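Local coordinates for halogenase PltM (Pseudomonas fluorescens, PDB 6BZN), which halogenates phenolic compounds, accepting chloride, bromide and iodide, and probably does so as an FAD-dependent enzyme of the tryptophan halogenase family, at residues K226-L232 / A304-H308; A136-R140 / I261-N265; G105-G109 / F245-L249; T213-F219 / I319-N325; S474-M478 / T491-L495. All blocks are in the same frame, centred on the assembly; numbering follows the deposited sequence.

Contact 1 (K226-L232 / A304-H308); sequences KSYEDAL and AIGEH
H308 reaches across to the chain at K226 and Y228, and its imidazole shows how one side chain can serve a contact atom by atom. CB and CG lie loosely beside K226 O. Chi1 of -74° sets CG opposite the carbonyl carbon, from where the ring can bring ND1 within 2.7 Å of K226 O. This bond is nearly straight at 170°, and the oxygen lies in the ring plane, although the nitrogen sits 26° out of the carbonyl plane. CE1 comes next, 3.7 Å from Y228 N at the ring edge. At the tip, NE2 is hydrogen-bonded to H251 NE2, so both ring nitrogens are engaged. The backbone repeats the link in the other direction, K226 N donating to H308 O at 2.9 Å.

Beside the ring, A231 CB presses on E307 O at 3.3 Å; farther along, L232 CD2 meets A304 CB at 3.8 Å. A water donates to both E307 O and E307 OE2, while K226 NZ approaches it only weakly. Residues 228-231 form a short helix with S227 at its N-cap position, OG accepting from D230 N: a capped helical turn docked against residues 304-308, in and just after helix 303-306.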
# COMPACT_ATOMS: atom_id res chain seq x y z
N LYS A 226 9.14 11.83 -19.52
CA LYS A 226 9.63 10.83 -20.48
C LYS A 226 9.63 9.41 -19.93
O LYS A 226 9.94 9.20 -18.76
CB LYS A 226 11.06 11.12 -20.90
CG LYS A 226 11.19 12.09 -22.03
CD LYS A 226 12.53 11.89 -22.73
CE LYS A 226 12.59 12.76 -23.97
NZ LYS A 226 13.98 12.81 -24.47
N SER A 227 9.35 8.45 -20.80
CA SER A 227 9.41 7.04 -20.45
C SER A 227 10.86 6.62 -20.18
O SER A 227 11.80 7.19 -20.74
CB SER A 227 8.84 6.19 -21.59
OG SER A 227 9.74 6.12 -22.69
N TYR A 228 11.03 5.61 -19.34
CA TYR A 228 12.37 5.06 -19.09
C TYR A 228 13.06 4.67 -20.42
O TYR A 228 14.24 4.95 -20.61
CB TYR A 228 12.31 3.83 -18.19
CG TYR A 228 13.70 3.32 -17.90
CD1 TYR A 228 14.33 2.41 -18.77
CD2 TYR A 228 14.41 3.77 -16.80
CE1 TYR A 228 15.61 1.96 -18.52
CE2 TYR A 228 15.70 3.33 -16.54
CZ TYR A 228 16.30 2.43 -17.41
OH TYR A 228 17.56 2.00 -17.17
N GLU A 229 12.31 4.04 -21.31
CA GLU A 229 12.89 3.54 -22.57
C GLU A 229 13.39 4.69 -23.46
O GLU A 229 14.44 4.56 -24.07
CB GLU A 229 11.91 2.66 -23.34
CG GLU A 229 11.80 1.23 -22.83
CD GLU A 229 11.16 1.11 -21.44
OE1 GLU A 229 11.66 0.29 -20.64
OE2 GLU A 229 10.17 1.83 -21.15
N ASP A 230 12.64 5.79 -23.52
CA ASP A 230 13.05 6.99 -24.28
C ASP A 230 14.14 7.80 -23.60
O ASP A 230 14.98 8.38 -24.27
CB ASP A 230 11.86 7.93 -24.56
CG ASP A 230 10.87 7.36 -25.56
OD1 ASP A 230 11.26 6.49 -26.36
OD2 ASP A 230 9.69 7.77 -25.53
N ALA A 231 14.11 7.86 -22.27
CA ALA A 231 15.02 8.72 -21.52
C ALA A 231 16.37 8.05 -21.26
O ALA A 231 17.39 8.73 -21.26
CB ALA A 231 14.40 9.14 -20.21
N LEU A 232 16.36 6.74 -21.00
CA LEU A 232 17.55 6.06 -20.47
C LEU A 232 18.03 4.87 -21.31
O LEU A 232 19.19 4.84 -21.69
CB LEU A 232 17.32 5.65 -19.01
CG LEU A 232 17.42 6.84 -18.04
CD1 LEU A 232 16.81 6.52 -16.69
CD2 LEU A 232 18.86 7.32 -17.89
N ALA A 304 20.97 10.67 -14.41
CA ALA A 304 20.18 9.63 -15.06
C ALA A 304 18.69 9.80 -14.76
O ALA A 304 17.87 9.79 -15.66
CB ALA A 304 20.62 8.24 -14.64
N ILE A 305 18.36 10.00 -13.49
CA ILE A 305 16.97 10.25 -13.08
C ILE A 305 16.44 11.51 -13.79
O ILE A 305 15.30 11.54 -14.28
CB ILE A 305 16.85 10.37 -11.54
CG1 ILE A 305 17.29 9.06 -10.85
CG2 ILE A 305 15.42 10.69 -11.14
CD1 ILE A 305 17.34 9.13 -9.34
N GLY A 306 17.29 12.55 -13.87
CA GLY A 306 16.98 13.79 -14.56
C GLY A 306 16.58 13.64 -16.02
O GLY A 306 15.82 14.47 -16.54
N GLU A 307 17.04 12.59 -16.69
CA GLU A 307 16.63 12.35 -18.07
C GLU A 307 15.10 12.18 -18.27
O GLU A 307 14.60 12.36 -19.39
CB GLU A 307 17.39 11.16 -18.68
CG GLU A 307 18.90 11.37 -18.81
CD GLU A 307 19.30 12.56 -19.68
OE1 GLU A 307 20.38 13.13 -19.43
OE2 GLU A 307 18.56 12.95 -20.60
N HIS A 308 14.37 11.84 -17.22
CA HIS A 308 12.90 11.79 -17.32
C HIS A 308 12.25 13.15 -17.45
O HIS A 308 11.12 13.22 -17.93
CB HIS A 308 12.27 11.16 -16.09
CG HIS A 308 12.43 9.69 -15.99
ND1 HIS A 308 11.72 8.81 -16.76
CD2 HIS A 308 13.18 8.94 -15.15
CE1 HIS A 308 12.04 7.57 -16.43
NE2 HIS A 308 12.92 7.63 -15.45
O HOH W 1 16.06 12.87 -21.72

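Contact 2 (A136-R140 / I261-N265); sequences AHLFR and IPFNN
H137 and F139 meet I261, P262 and F263 where the two-stranded antiparallel sheet formed by strands 104-107 and 134-138 abuts the end of strand 256-262 in the large mixed sheet, a junction of the flavoprotein fold next to FAD-binding R140. One hydrogen bond spans it. H137 ND1 donates to P262 O at 2.8 Å, with an N-H...O angle of 160°; the oxygen lies close to the imidazole plane, whereas the donor is tilted somewhat from the carbonyl plane. Across the ring, H137 NE2 is hydrogen-bonded to T248 OG1, and these two anchors fix the rotation of the imidazole. A phenylalanine in its place would probably leave both P262 O and T248 OG1 without a mate in this buried setting.

The second kind of interaction is CH-pi. I261 CG2 rests over the centre of the H137 ring, 3.5 Å from its centroid. F139 CB likewise stands over the F263 ring. Plain packing adds P262 CD, 3.7 Å from H137 CE1.

Aromatic contact is the third. The edge of F139 is turned toward the face of F263 in an edge-to-face pair, centroids 5.1 Å apart and planes at 61°. With chi1 at -172°, the F139 ring is carried away from its own backbone N, and its CD1 comes over F263. H221 adds another edge-to-face partner to F263. Backbone oxygens approach the same ring: H137 O stands at its edge, 3.5 Å from CD1, and L138 O lies 3.4 Å from F263 CE1.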
# COMPACT_ATOMS: atom_id res chain seq x y z
N ALA A 136 -3.02 -2.09 -11.98
CA ALA A 136 -3.31 -0.68 -12.19
C ALA A 136 -2.37 0.26 -11.46
O ALA A 136 -1.90 -0.02 -10.35
CB ALA A 136 -4.74 -0.39 -11.78
N HIS A 137 -2.11 1.40 -12.10
CA HIS A 137 -1.67 2.62 -11.43
C HIS A 137 -2.94 3.45 -11.24
O HIS A 137 -3.51 3.96 -12.21
CB HIS A 137 -0.69 3.39 -12.28
CG HIS A 137 0.68 2.80 -12.31
ND1 HIS A 137 1.61 3.15 -13.26
CD2 HIS A 137 1.28 1.89 -11.51
CE1 HIS A 137 2.73 2.50 -13.03
NE2 HIS A 137 2.55 1.72 -11.97
N LEU A 138 -3.38 3.55 -9.99
CA LEU A 138 -4.68 4.12 -9.65
C LEU A 138 -4.63 5.63 -9.59
O LEU A 138 -3.86 6.19 -8.81
CB LEU A 138 -5.12 3.57 -8.29
CG LEU A 138 -5.25 2.06 -8.15
CD1 LEU A 138 -5.40 1.70 -6.69
CD2 LEU A 138 -6.44 1.53 -8.93
N PHE A 139 -5.44 6.30 -10.42
CA PHE A 139 -5.58 7.74 -10.38
C PHE A 139 -6.64 7.99 -9.33
O PHE A 139 -7.84 7.91 -9.60
CB PHE A 139 -5.96 8.29 -11.77
CG PHE A 139 -5.94 9.79 -11.89
CD1 PHE A 139 -4.83 10.53 -11.50
CD2 PHE A 139 -7.03 10.47 -12.45
CE1 PHE A 139 -4.80 11.91 -11.65
CE2 PHE A 139 -7.00 11.86 -12.60
CZ PHE A 139 -5.88 12.57 -12.20
N ARG A 140 -6.18 8.26 -8.11
CA ARG A 140 -7.06 8.13 -6.94
C ARG A 140 -8.25 9.08 -6.91
O ARG A 140 -9.33 8.70 -6.44
CB ARG A 140 -6.24 8.24 -5.66
CG ARG A 140 -5.27 7.07 -5.44
CD ARG A 140 -5.98 5.76 -5.09
NE ARG A 140 -6.74 5.95 -3.86
CZ ARG A 140 -6.24 5.87 -2.63
NH1 ARG A 140 -5.00 5.48 -2.41
NH2 ARG A 140 -7.04 6.14 -1.60
N ILE A 261 5.46 6.70 -11.82
CA ILE A 261 4.23 5.94 -11.87
C ILE A 261 3.33 6.61 -12.91
O ILE A 261 2.55 7.50 -12.57
CB ILE A 261 3.57 5.87 -10.47
CG1 ILE A 261 4.43 5.00 -9.56
CG2 ILE A 261 2.17 5.29 -10.52
CD1 ILE A 261 3.94 4.93 -8.14
N PRO A 262 3.46 6.20 -14.18
CA PRO A 262 2.65 6.85 -15.22
C PRO A 262 1.19 6.49 -15.19
O PRO A 262 0.84 5.33 -14.92
CB PRO A 262 3.27 6.33 -16.53
CG PRO A 262 4.63 5.89 -16.14
CD PRO A 262 4.47 5.31 -14.78
N PHE A 263 0.33 7.48 -15.46
CA PHE A 263 -1.07 7.20 -15.81
C PHE A 263 -1.28 7.24 -17.33
O PHE A 263 -2.38 6.94 -17.78
CB PHE A 263 -2.04 8.16 -15.13
CG PHE A 263 -1.86 8.24 -13.63
CD1 PHE A 263 -2.20 7.17 -12.82
CD2 PHE A 263 -1.34 9.39 -13.03
CE1 PHE A 263 -2.05 7.24 -11.45
CE2 PHE A 263 -1.17 9.46 -11.67
CZ PHE A 263 -1.53 8.39 -10.87
N ASN A 264 -0.24 7.57 -18.09
CA ASN A 264 -0.33 7.80 -19.54
C ASN A 264 0.32 6.68 -20.38
O ASN A 264 0.76 6.92 -21.51
CB ASN A 264 0.25 9.18 -19.90
CG ASN A 264 1.75 9.27 -19.70
OD1 ASN A 264 2.31 8.62 -18.83
ND2 ASN A 264 2.41 10.10 -20.51
N ASN A 265 0.37 5.48 -19.83
CA ASN A 265 1.07 4.34 -20.43
C ASN A 265 0.14 3.22 -20.88
O ASN A 265 0.61 2.13 -21.22
CB ASN A 265 2.10 3.79 -19.42
CG ASN A 265 1.46 3.24 -18.15
OD1 ASN A 265 0.25 3.28 -17.97
ND2 ASN A 265 2.30 2.74 -17.25

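Contact 3 (G105-G109 / F245-L249); sequences GIKLG and FKSTL
L108 and K246 make the tightest link between these segments, L108 N donating to K246 O at 2.7 Å. The link lies at a corner between sheets: strand 104-107 belongs to a two-stranded antiparallel sheet, the chain turns at L108, and strand 109-114 then enters the large mixed sheet parallel to strand 248-253. K246 O also receives a CA-H...O contact from K107 CA, which therefore shares the carbonyl with L108 N. The touching parts diverge by 63° before the parallel pairing with 248-253 begins, marked by a second backbone bond from T248 N to G109 O at 3.0 Å.

Side chains fill in around this frame. Those of L108 and K246 run side by side, pointing the same way, with L108 CD1 3.9 Å from K246 CB, and I106 CG2 lies against the lysine's CG. S247 CB touches G109 O at 3.3 Å. G109 itself adopts phi 159° and psi 180°, a conformation that a residue bearing CB would reach with difficulty.

Farther out, polar atoms are held by second-shell partners. K246 NZ bonds to N265 O, and I106 N to N265 OD1, so one asparagine braces both segments. S247 OG is tied to L244 O and S111 OG, and T248 OG1 is hydrogen-bonded to H137 NE2. K107 NZ forms a salt bridge with E135 OE1 and also bonds to A66 O. To get there the chain of K107 bends at chi3 and chi4 and passes alongside T248, bringing CD within 3.3 Å of T248 OG1.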
# COMPACT_ATOMS: atom_id res chain seq x y z
N GLY A 105 -3.42 4.14 -15.05
CA GLY A 105 -2.39 3.62 -15.92
C GLY A 105 -2.26 2.12 -15.69
O GLY A 105 -3.02 1.51 -14.93
N ILE A 106 -1.24 1.55 -16.30
CA ILE A 106 -0.99 0.11 -16.25
C ILE A 106 0.35 -0.19 -15.60
O ILE A 106 1.27 0.62 -15.64
CB ILE A 106 -1.07 -0.49 -17.67
CG1 ILE A 106 -1.26 -1.99 -17.63
CG2 ILE A 106 0.14 -0.13 -18.51
CD1 ILE A 106 -1.72 -2.56 -18.96
N LYS A 107 0.44 -1.35 -14.96
CA LYS A 107 1.75 -1.86 -14.53
C LYS A 107 1.86 -3.35 -14.76
O LYS A 107 0.95 -4.13 -14.45
CB LYS A 107 2.07 -1.50 -13.08
CG LYS A 107 1.02 -1.92 -12.08
CD LYS A 107 1.49 -1.81 -10.63
CE LYS A 107 2.57 -2.81 -10.23
NZ LYS A 107 2.08 -3.96 -9.42
N LEU A 108 3.01 -3.74 -15.30
CA LEU A 108 3.31 -5.13 -15.56
C LEU A 108 4.31 -5.67 -14.55
O LEU A 108 4.75 -6.83 -14.67
CB LEU A 108 3.86 -5.27 -16.98
CG LEU A 108 2.91 -4.75 -18.06
CD1 LEU A 108 3.58 -4.81 -19.43
CD2 LEU A 108 1.60 -5.53 -18.05
N GLY A 109 4.64 -4.86 -13.55
CA GLY A 109 5.53 -5.25 -12.47
C GLY A 109 6.14 -4.06 -11.76
O GLY A 109 5.85 -2.91 -12.09
N PHE A 245 8.42 1.75 -18.52
CA PHE A 245 7.31 2.68 -18.69
C PHE A 245 5.97 2.09 -18.22
O PHE A 245 5.15 2.79 -17.63
CB PHE A 245 7.21 3.11 -20.16
CG PHE A 245 6.17 4.16 -20.46
CD1 PHE A 245 6.11 5.34 -19.71
CD2 PHE A 245 5.29 4.01 -21.53
CE1 PHE A 245 5.16 6.32 -19.99
CE2 PHE A 245 4.34 5.00 -21.83
CZ PHE A 245 4.29 6.16 -21.06
N LYS A 246 5.78 0.80 -18.50
CA LYS A 246 4.62 0.03 -18.08
C LYS A 246 4.90 -0.74 -16.78
O LYS A 246 4.55 -1.91 -16.65
CB LYS A 246 4.19 -0.94 -19.20
CG LYS A 246 3.80 -0.27 -20.51
CD LYS A 246 3.22 -1.29 -21.48
CE LYS A 246 2.92 -0.71 -22.86
NZ LYS A 246 1.73 0.19 -22.85
N SER A 247 5.50 -0.05 -15.82
CA SER A 247 5.81 -0.61 -14.52
C SER A 247 5.81 0.50 -13.48
O SER A 247 5.87 1.69 -13.81
CB SER A 247 7.20 -1.26 -14.55
OG SER A 247 8.24 -0.30 -14.41
N THR A 248 5.73 0.11 -12.22
CA THR A 248 6.05 1.02 -11.13
C THR A 248 7.57 1.06 -11.00
O THR A 248 8.18 0.11 -10.52
CB THR A 248 5.45 0.52 -9.82
OG1 THR A 248 4.06 0.22 -10.04
CG2 THR A 248 5.62 1.53 -8.69
N LEU A 249 8.16 2.16 -11.43
CA LEU A 249 9.60 2.29 -11.51
C LEU A 249 10.12 2.98 -10.26
O LEU A 249 9.62 4.05 -9.88
CB LEU A 249 9.95 3.08 -12.77
CG LEU A 249 11.35 3.65 -12.96
CD1 LEU A 249 12.41 2.56 -12.85
CD2 LEU A 249 11.40 4.34 -14.32

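Contact 4 (T213-F219 / I319-N325); sequences TDTCSFF and IYAPRIN
F218 and Y320 head the aromatic part of this contact, stacked in an offset pair with centroids 4.5 Å apart and planes at 29°. Y320 CD1 sits over the F218 face toward its rim, and F278 stacks on F218 as well. On the other face of the sheet, I319 CB lies over the F219 ring in a CH-pi contact.

The backbone ladder is antiparallel. S217 with A321 and F219 with I319 are hydrogen-bonded pairs, and F218 with Y320 is the non-hydrogen-bonded pair between. Past P322 a single bond resumes, I324 N to T215 O.

Among polar side chains, N325 OD1 is gripped by T215 N and R323 NE, both at 2.9 Å and both in the carbonyl plane, while N325 ND2 donates to T215 OG1 at 3.0 Å. Extended from CG to NE, R323 also brings NH2 to T213 O at 2.9 Å. The D214 carboxylate stacks over the guanidinium, planes 20° apart, in a salt bridge of charge alone. An alanine here would take NH2 from T213 O and NE from N325 OD1, which would keep T215 N, and would probably leave D214 without its balancing charge. Outer partners are I346 O for N325 ND2, D347 OD2 for T215 OG1 and N282 ND2 for D214 OD1. Strand 313-321 is thus sewn on as an outermost strand, consistent with the large mixed sheet of related flavin-dependent enzymes.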
# COMPACT_ATOMS: atom_id res chain seq x y z
N THR A 213 12.00 2.69 10.50
CA THR A 213 11.95 3.54 9.33
C THR A 213 11.66 4.98 9.75
O THR A 213 10.68 5.23 10.47
CB THR A 213 10.87 3.05 8.35
OG1 THR A 213 11.03 1.65 8.12
CG2 THR A 213 10.98 3.77 7.03
N ASP A 214 12.49 5.91 9.28
CA ASP A 214 12.36 7.34 9.53
C ASP A 214 12.59 8.03 8.19
O ASP A 214 13.74 8.27 7.79
CB ASP A 214 13.39 7.76 10.58
CG ASP A 214 13.29 9.23 11.00
OD1 ASP A 214 12.49 10.02 10.46
OD2 ASP A 214 14.07 9.59 11.91
N THR A 215 11.50 8.32 7.48
CA THR A 215 11.56 8.83 6.14
C THR A 215 10.61 9.98 5.92
O THR A 215 9.61 10.11 6.63
CB THR A 215 11.24 7.75 5.07
OG1 THR A 215 9.94 7.19 5.29
CG2 THR A 215 12.29 6.64 5.06
N CYS A 216 10.94 10.78 4.91
CA CYS A 216 10.13 11.90 4.45
C CYS A 216 9.73 11.62 3.00
O CYS A 216 10.28 10.70 2.37
CB CYS A 216 10.89 13.23 4.55
SG CYS A 216 12.39 13.33 3.55
N SER A 217 8.77 12.38 2.50
CA SER A 217 8.27 12.21 1.15
C SER A 217 7.88 13.55 0.53
O SER A 217 7.24 14.38 1.19
CB SER A 217 7.07 11.26 1.16
OG SER A 217 6.64 10.98 -0.16
N PHE A 218 8.28 13.73 -0.73
CA PHE A 218 7.84 14.83 -1.59
C PHE A 218 7.11 14.21 -2.77
O PHE A 218 7.67 13.33 -3.44
CB PHE A 218 9.03 15.58 -2.18
CG PHE A 218 9.93 16.27 -1.18
CD1 PHE A 218 10.92 15.57 -0.52
CD2 PHE A 218 9.85 17.65 -1.01
CE1 PHE A 218 11.80 16.20 0.35
CE2 PHE A 218 10.71 18.30 -0.14
CZ PHE A 218 11.69 17.58 0.54
N PHE A 219 5.89 14.65 -3.07
CA PHE A 219 5.14 14.06 -4.17
C PHE A 219 4.25 15.03 -4.92
O PHE A 219 3.79 16.05 -4.39
CB PHE A 219 4.31 12.85 -3.70
CG PHE A 219 3.50 13.10 -2.46
CD1 PHE A 219 4.09 12.99 -1.20
CD2 PHE A 219 2.17 13.45 -2.55
CE1 PHE A 219 3.35 13.22 -0.05
CE2 PHE A 219 1.43 13.68 -1.40
CZ PHE A 219 2.02 13.56 -0.15
N ILE A 319 3.76 18.39 -2.44
CA ILE A 319 3.44 18.22 -1.03
C ILE A 319 4.68 17.62 -0.38
O ILE A 319 5.28 16.70 -0.94
CB ILE A 319 2.25 17.25 -0.83
CG1 ILE A 319 0.98 17.84 -1.45
CG2 ILE A 319 2.05 16.93 0.65
CD1 ILE A 319 0.35 18.94 -0.62
N TYR A 320 5.08 18.16 0.77
CA TYR A 320 6.18 17.63 1.56
C TYR A 320 5.64 17.13 2.88
O TYR A 320 4.89 17.84 3.53
CB TYR A 320 7.22 18.72 1.81
CG TYR A 320 8.28 18.32 2.82
CD1 TYR A 320 9.10 17.21 2.61
CD2 TYR A 320 8.49 19.08 3.97
CE1 TYR A 320 10.08 16.85 3.54
CE2 TYR A 320 9.47 18.73 4.89
CZ TYR A 320 10.27 17.63 4.67
OH TYR A 320 11.23 17.31 5.61
N ALA A 321 6.00 15.91 3.26
CA ALA A 321 5.72 15.36 4.57
C ALA A 321 7.07 15.03 5.24
O ALA A 321 7.78 14.14 4.76
CB ALA A 321 4.84 14.11 4.45
N PRO A 322 7.43 15.74 6.33
CA PRO A 322 8.76 15.53 6.94
C PRO A 322 8.98 14.18 7.64
O PRO A 322 10.12 13.70 7.73
CB PRO A 322 8.88 16.69 7.94
CG PRO A 322 7.46 17.04 8.26
CD PRO A 322 6.71 16.86 6.97
N ARG A 323 7.91 13.58 8.14
CA ARG A 323 7.98 12.23 8.66
C ARG A 323 6.70 11.45 8.44
O ARG A 323 5.67 11.70 9.08
CB ARG A 323 8.33 12.18 10.13
CG ARG A 323 8.39 10.72 10.53
CD ARG A 323 9.28 10.41 11.67
NE ARG A 323 9.62 8.99 11.70
CZ ARG A 323 10.21 8.39 12.73
NH1 ARG A 323 10.53 9.09 13.81
NH2 ARG A 323 10.49 7.10 12.67
N ILE A 324 6.80 10.43 7.60
CA ILE A 324 5.62 9.70 7.17
C ILE A 324 5.29 8.45 7.98
O ILE A 324 4.23 7.86 7.78
CB ILE A 324 5.71 9.38 5.66
CG1 ILE A 324 6.79 8.35 5.36
CG2 ILE A 324 5.94 10.67 4.87
CD1 ILE A 324 6.97 8.08 3.88
N ASN A 325 6.15 8.09 8.93
CA ASN A 325 6.07 6.81 9.62
C ASN A 325 5.42 6.95 10.99
O ASN A 325 5.78 7.83 11.74
CB ASN A 325 7.45 6.19 9.83
CG ASN A 325 8.49 6.73 8.87
OD1 ASN A 325 9.15 7.74 9.16
ND2 ASN A 325 8.61 6.11 7.70

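Contact 5 (S474-M478 / T491-L495); sequences SCQVM and TANAL
V477 and M478 meet T491, A494 and L495 in an interface that no flat group enters: there is no ring face to cover and no amide or carboxylate edge to approach, and aliphatic carbons and one sulfur do all the touching. V477 stands at the middle. Its CG1 is swung opposite the backbone N, chi1 167°, which sets it against T491 CG2, 3.8 Å away. The same methyl rests 4.0 Å from A494 CB and equally far from L495 CD2. The V477 and T491 side chains lie alongside each other, running in opposite senses.

Their helices form an antiparallel helical hairpin, 465-483 returning as 488-502 after a short connection. The axes of the two segments are inclined at 171° and approach to 9.9 Å, a spacing bridged here by apolar side chains, with no hydrogen bond between the segments.

On one flank of V477, M478 bends at chi2 and chi3, bringing SD against both T491 CG2, at 3.7 Å, and L495 CD1, at 3.8 Å; its side chain crosses both residues at about a right angle. The other L495 branch, CD2, lies 3.7 Å from S474 CB. The hydroxyl of S474 turns to its own helix, OG bonding to L470 O. Behind the pair come two longer helices: M478 touches C402 and E405 of helix 383-406, and L495 packs on V415 of helix 410-441.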
# COMPACT_ATOMS: atom_id res chain seq x y z
N SER A 474 16.91 -12.81 7.28
CA SER A 474 17.38 -11.80 6.33
C SER A 474 17.34 -10.38 6.89
O SER A 474 18.27 -9.61 6.66
CB SER A 474 16.58 -11.87 5.02
OG SER A 474 16.72 -13.14 4.44
N CYS A 475 16.27 -10.03 7.62
CA CYS A 475 16.19 -8.72 8.27
C CYS A 475 17.26 -8.56 9.35
O CYS A 475 17.85 -7.48 9.47
CB CYS A 475 14.80 -8.46 8.87
SG CYS A 475 13.52 -8.24 7.61
N GLN A 476 17.53 -9.63 10.11
CA GLN A 476 18.62 -9.65 11.10
C GLN A 476 19.96 -9.36 10.44
O GLN A 476 20.74 -8.56 10.97
CB GLN A 476 18.70 -10.99 11.86
CG GLN A 476 17.59 -11.21 12.85
CD GLN A 476 17.45 -12.67 13.34
OE1 GLN A 476 18.27 -13.54 13.00
NE2 GLN A 476 16.41 -12.92 14.13
N VAL A 477 20.21 -9.99 9.28
CA VAL A 477 21.43 -9.75 8.51
C VAL A 477 21.53 -8.28 8.12
O VAL A 477 22.60 -7.66 8.30
CB VAL A 477 21.54 -10.65 7.23
CG1 VAL A 477 22.64 -10.16 6.30
CG2 VAL A 477 21.78 -12.11 7.61
N MET A 478 20.44 -7.71 7.60
CA MET A 478 20.44 -6.30 7.18
C MET A 478 20.61 -5.31 8.34
O MET A 478 21.34 -4.34 8.19
CB MET A 478 19.18 -5.95 6.40
CG MET A 478 19.04 -6.67 5.07
SD MET A 478 20.47 -6.49 3.97
CE MET A 478 20.52 -4.72 3.73
N THR A 491 27.38 -8.99 3.23
CA THR A 491 25.94 -8.95 3.48
C THR A 491 25.18 -9.65 2.33
O THR A 491 24.37 -10.53 2.58
CB THR A 491 25.50 -7.50 3.67
OG1 THR A 491 26.32 -6.89 4.68
CG2 THR A 491 24.03 -7.41 4.06
N ALA A 492 25.48 -9.27 1.09
CA ALA A 492 24.83 -9.89 -0.07
C ALA A 492 25.02 -11.40 -0.05
O ALA A 492 24.09 -12.17 -0.30
CB ALA A 492 25.37 -9.31 -1.36
N ASN A 493 26.24 -11.84 0.27
CA ASN A 493 26.51 -13.27 0.30
C ASN A 493 25.74 -14.01 1.40
O ASN A 493 25.24 -15.11 1.18
CB ASN A 493 27.99 -13.55 0.45
CG ASN A 493 28.30 -15.03 0.30
OD1 ASN A 493 28.22 -15.58 -0.80
ND2 ASN A 493 28.60 -15.69 1.41
N ALA A 494 25.67 -13.40 2.59
CA ALA A 494 24.90 -13.94 3.71
C ALA A 494 23.42 -14.08 3.32
O ALA A 494 22.79 -15.12 3.61
CB ALA A 494 25.06 -13.07 4.94
N LEU A 495 22.86 -13.07 2.65
CA LEU A 495 21.50 -13.17 2.14
C LEU A 495 21.35 -14.31 1.12
O LEU A 495 20.40 -15.07 1.19
CB LEU A 495 21.02 -11.86 1.53
CG LEU A 495 20.85 -10.65 2.45
CD1 LEU A 495 20.50 -9.42 1.61
CD2 LEU A 495 19.80 -10.89 3.51

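Overall arrangement
From the N terminus, 105-109 opens contact 3 and 136-140 opens contact 2; 213-219 then opens contact 4 and 226-232 contact 1. Closure begins at 245-249 for contact 3 and 261-265 for contact 2, so these two cross, and both cross contacts 1 and 4. Contact 1 closes at 304-308 before contact 4 does at 319-325, and so nests within it. Contacts 2 and 3, centres 8 Å apart, join the small antiparallel sheet to the mixed sheet, and contact 3 also touches contact 1, through E229 and F245. Contact 4 secures an outermost strand of the mixed sheet, 313-321. Contact 5 follows in series, a short loop confined to the C-terminal helices.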